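Local atomic coordinates of BAG family molecular chaperone regulator 3 (Arabidopsis thaliana, PDB entry 4HWF), a protein that binds the ATPase domain of HSP70/HSC70 chaperones through its BAG domain and probably acts as a co-chaperone regulating programmed cell death and stress responses. Residues 55-60 with 66-71. Residues are numbered along the deposited sequence; the frame is centred on the assembly and turned at random.
Sequences AIIADG and RKMQVQ
A small apolar contact joins the C-terminal end of helix 36-57 to the second turn of helix 62-86, next to the short connection between them, and one methionine carries it: Met68 touches Ile57 and Ala58. The Met68 side chain reaches across to the end of helix 36-57; with CG anti to the carbonyl carbon (chi1 -71°), it leaves its own helix toward Ile57. The sulfur, Met68 SD, comes to 3.8 Å from the branch methyl, Ile57 CG2. The chain bends at the thioether, chi3 25°, turning the terminal methyl back, and Met68 CE still lies 4.0 Å from Ile57 CG2. Met68 SD also lies 4.3 Å from CB of the buried Ala58, a looser approach to a side chain that packs on Leu64 and Met65 as well. These two helices form the second hairpin of the three-helix bundle of the BAG domain; on another side of helix 36-57, Ile56 packs against helix 3-29. A Schellman motif ends helix 36-57: Asp59 takes a positive phi of 48°, and Gly60 N donates to Ala55 O at 2.9 Å while Asp59 N donates to Ile56 O at 3.1 Å. No hydrogen bond links the two segments, and their nearest CA atoms, those of Ala58 and Met68, stand 8.8 Å apart, a separation bridged by the length of the methionine.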
ATOM      1  N   ALA A  55       0.360 -12.024   6.644  1.00 20.04           N
ATOM      2  CA  ALA A  55       0.099 -13.437   6.924  1.00 20.44           C
ATOM      3  C   ALA A  55       1.412 -14.165   7.282  1.00 23.37           C
ATOM      4  O   ALA A  55       1.441 -15.064   8.137  1.00 20.06           O
ATOM      5  CB  ALA A  55      -0.583 -14.098   5.716  1.00 19.48           C
ATOM      6  N   ILE A  56       2.497 -13.773   6.626  1.00 21.53           N
ATOM      7  CA  ILE A  56       3.813 -14.332   6.940  1.00 23.69           C
ATOM      8  C   ILE A  56       4.311 -13.851   8.311  1.00 20.88           C
ATOM      9  O   ILE A  56       4.717 -14.646   9.163  1.00 25.07           O
ATOM     10  CB  ILE A  56       4.853 -13.986   5.826  1.00 24.08           C
ATOM     11  CG1 ILE A  56       4.559 -14.790   4.553  1.00 23.39           C
ATOM     12  CG2 ILE A  56       6.275 -14.242   6.309  1.00 26.62           C
ATOM     13  CD1 ILE A  56       5.144 -14.168   3.293  1.00 27.30           C
ATOM     14  N   ILE A  57       4.262 -12.553   8.528  1.00 21.00           N
ATOM     15  CA  ILE A  57       4.708 -11.976   9.789  1.00 24.01           C
ATOM     16  C   ILE A  57       3.949 -12.573  10.984  1.00 26.23           C
ATOM     17  O   ILE A  57       4.559 -12.965  11.992  1.00 24.14           O
ATOM     18  CB  ILE A  57       4.550 -10.453   9.773  1.00 24.90           C
ATOM     19  CG1 ILE A  57       5.536  -9.818   8.774  1.00 23.42           C
ATOM     20  CG2 ILE A  57       4.731  -9.860  11.171  1.00 24.49           C
ATOM     21  CD1 ILE A  57       5.200  -8.363   8.459  1.00 24.84           C
ATOM     22  N   ALA A  58       2.624 -12.660  10.860  1.00 20.64           N
ATOM     23  CA  ALA A  58       1.784 -13.149  11.956  1.00 20.31           C
ATOM     24  C   ALA A  58       1.657 -14.671  12.000  1.00 20.95           C
ATOM     25  O   ALA A  58       0.981 -15.219  12.871  1.00 21.51           O
ATOM     26  CB  ALA A  58       0.408 -12.493  11.896  1.00 22.58           C
ATOM     27  N   ASP A  59       2.308 -15.352  11.065  1.00 23.24           N
ATOM     28  CA  ASP A  59       2.137 -16.793  10.906  1.00 28.38           C
ATOM     29  C   ASP A  59       0.634 -17.150  10.889  1.00 26.55           C
ATOM     30  O   ASP A  59       0.199 -18.129  11.511  1.00 26.56           O
ATOM     31  CB  ASP A  59       2.878 -17.560  12.009  1.00 27.56           C
ATOM     32  CG  ASP A  59       3.107 -19.025  11.662  1.00 34.47           C
ATOM     33  OD1 ASP A  59       3.179 -19.365  10.457  1.00 37.56           O
ATOM     34  OD2 ASP A  59       3.236 -19.840  12.602  1.00 40.55           O
ATOM     35  N   GLY A  60      -0.149 -16.314  10.207  1.00 24.43           N
ATOM     36  CA  GLY A  60      -1.556 -16.590   9.953  1.00 23.36           C
ATOM     37  C   GLY A  60      -2.535 -16.233  11.058  1.00 25.78           C
ATOM     38  O   GLY A  60      -3.734 -16.483  10.926  1.00 21.66           O
ATOM     39  N   ARG A  66      -4.940  -8.087  11.985  1.00 24.04           N
ATOM     40  CA  ARG A  66      -5.793  -6.921  12.096  1.00 23.84           C
ATOM     41  C   ARG A  66      -5.135  -5.850  12.961  1.00 27.26           C
ATOM     42  O   ARG A  66      -5.204  -4.665  12.650  1.00 26.37           O
ATOM     43  CB  ARG A  66      -7.150  -7.287  12.684  1.00 28.40           C
ATOM     44  CG  ARG A  66      -8.031  -6.068  12.883  1.00 34.31           C
ATOM     45  CD  ARG A  66      -9.501  -6.436  12.967  1.00 44.30           C
ATOM     46  NE  ARG A  66     -10.349  -5.253  12.851  1.00 48.69           N
ATOM     47  CZ  ARG A  66     -11.672  -5.292  12.707  1.00 50.76           C
ATOM     48  NH1 ARG A  66     -12.306  -6.463  12.660  1.00 47.44           N
ATOM     49  NH2 ARG A  66     -12.359  -4.157  12.607  1.00 53.11           N
ATOM     50  N   LYS A  67      -4.491  -6.283  14.036  1.00 25.00           N
ATOM     51  CA  LYS A  67      -3.812  -5.372  14.957  1.00 28.59           C
ATOM     52  C   LYS A  67      -2.653  -4.614  14.285  1.00 27.92           C
ATOM     53  O   LYS A  67      -2.528  -3.409  14.444  1.00 26.28           O
ATOM     54  CB  LYS A  67      -3.311  -6.161  16.165  1.00 28.62           C
ATOM     55  CG  LYS A  67      -2.635  -5.334  17.244  1.00 38.14           C
ATOM     56  CD  LYS A  67      -2.163  -6.242  18.382  1.00 42.97           C
ATOM     57  CE  LYS A  67      -1.552  -5.443  19.531  1.00 49.28           C
ATOM     58  NZ  LYS A  67      -1.093  -6.346  20.635  1.00 56.07           N
ATOM     59  N   MET A  68      -1.803  -5.332  13.556  1.00 19.08           N
ATOM     60  CA  MET A  68      -0.706  -4.715  12.810  1.00 21.11           C
ATOM     61  C   MET A  68      -1.236  -3.665  11.824  1.00 20.17           C
ATOM     62  O   MET A  68      -0.668  -2.578  11.702  1.00 21.81           O
ATOM     63  CB  MET A  68       0.127  -5.783  12.072  1.00 20.93           C
ATOM     64  CG  MET A  68       1.001  -6.671  12.981  1.00 21.77           C
ATOM     65  SD  MET A  68       1.455  -8.297  12.248  1.00 29.57           S
ATOM     66  CE  MET A  68       1.325  -7.836  10.606  1.00  4.80           C
ATOM     67  N   GLN A  69      -2.311  -3.994  11.111  1.00 24.59           N
ATOM     68  CA  GLN A  69      -2.895  -3.069  10.135  1.00 27.38           C
ATOM     69  C   GLN A  69      -3.475  -1.808  10.787  1.00 31.93           C
ATOM     70  O   GLN A  69      -3.258  -0.699  10.299  1.00 31.17           O
ATOM     71  CB  GLN A  69      -3.959  -3.757   9.280  1.00 24.32           C
ATOM     72  CG  GLN A  69      -4.718  -2.837   8.336  1.00 24.70           C
ATOM     73  CD  GLN A  69      -3.846  -2.270   7.210  1.00 29.01           C
ATOM     74  OE1 GLN A  69      -2.639  -2.515   7.154  1.00 30.20           O
ATOM     75  NE2 GLN A  69      -4.463  -1.509   6.316  1.00 31.29           N
ATOM     76  N   VAL A  70      -4.218  -1.971  11.875  1.00 26.08           N
ATOM     77  CA  VAL A  70      -4.761  -0.809  12.590  1.00 27.98           C
ATOM     78  C   VAL A  70      -3.621   0.080  13.089  1.00 29.58           C
ATOM     79  O   VAL A  70      -3.692   1.295  12.992  1.00 35.40           O
ATOM     80  CB  VAL A  70      -5.669  -1.221  13.775  1.00 28.74           C
ATOM     81  CG1 VAL A  70      -6.015  -0.006  14.648  1.00 32.20           C
ATOM     82  CG2 VAL A  70      -6.932  -1.887  13.266  1.00 26.41           C
ATOM     83  N   GLN A  71      -2.553  -0.538  13.587  1.00 30.46           N
ATOM     84  CA  GLN A  71      -1.390   0.185  14.107  1.00 31.04           C
ATOM     85  C   GLN A  71      -0.668   1.015  13.037  1.00 38.79           C
ATOM     86  O   GLN A  71      -0.350   2.188  13.261  1.00 38.03           O
ATOM     87  CB  GLN A  71      -0.400  -0.803  14.741  1.00 36.42           C
ATOM     88  CG  GLN A  71       0.669  -0.178  15.649  1.00 42.33           C
ATOM     89  CD  GLN A  71       1.761   0.579  14.897  1.00 51.67           C
ATOM     90  OE1 GLN A  71       2.256   0.132  13.848  1.00 47.83           O
ATOM     91  NE2 GLN A  71       2.149   1.738  15.435  1.00 55.04           N
TER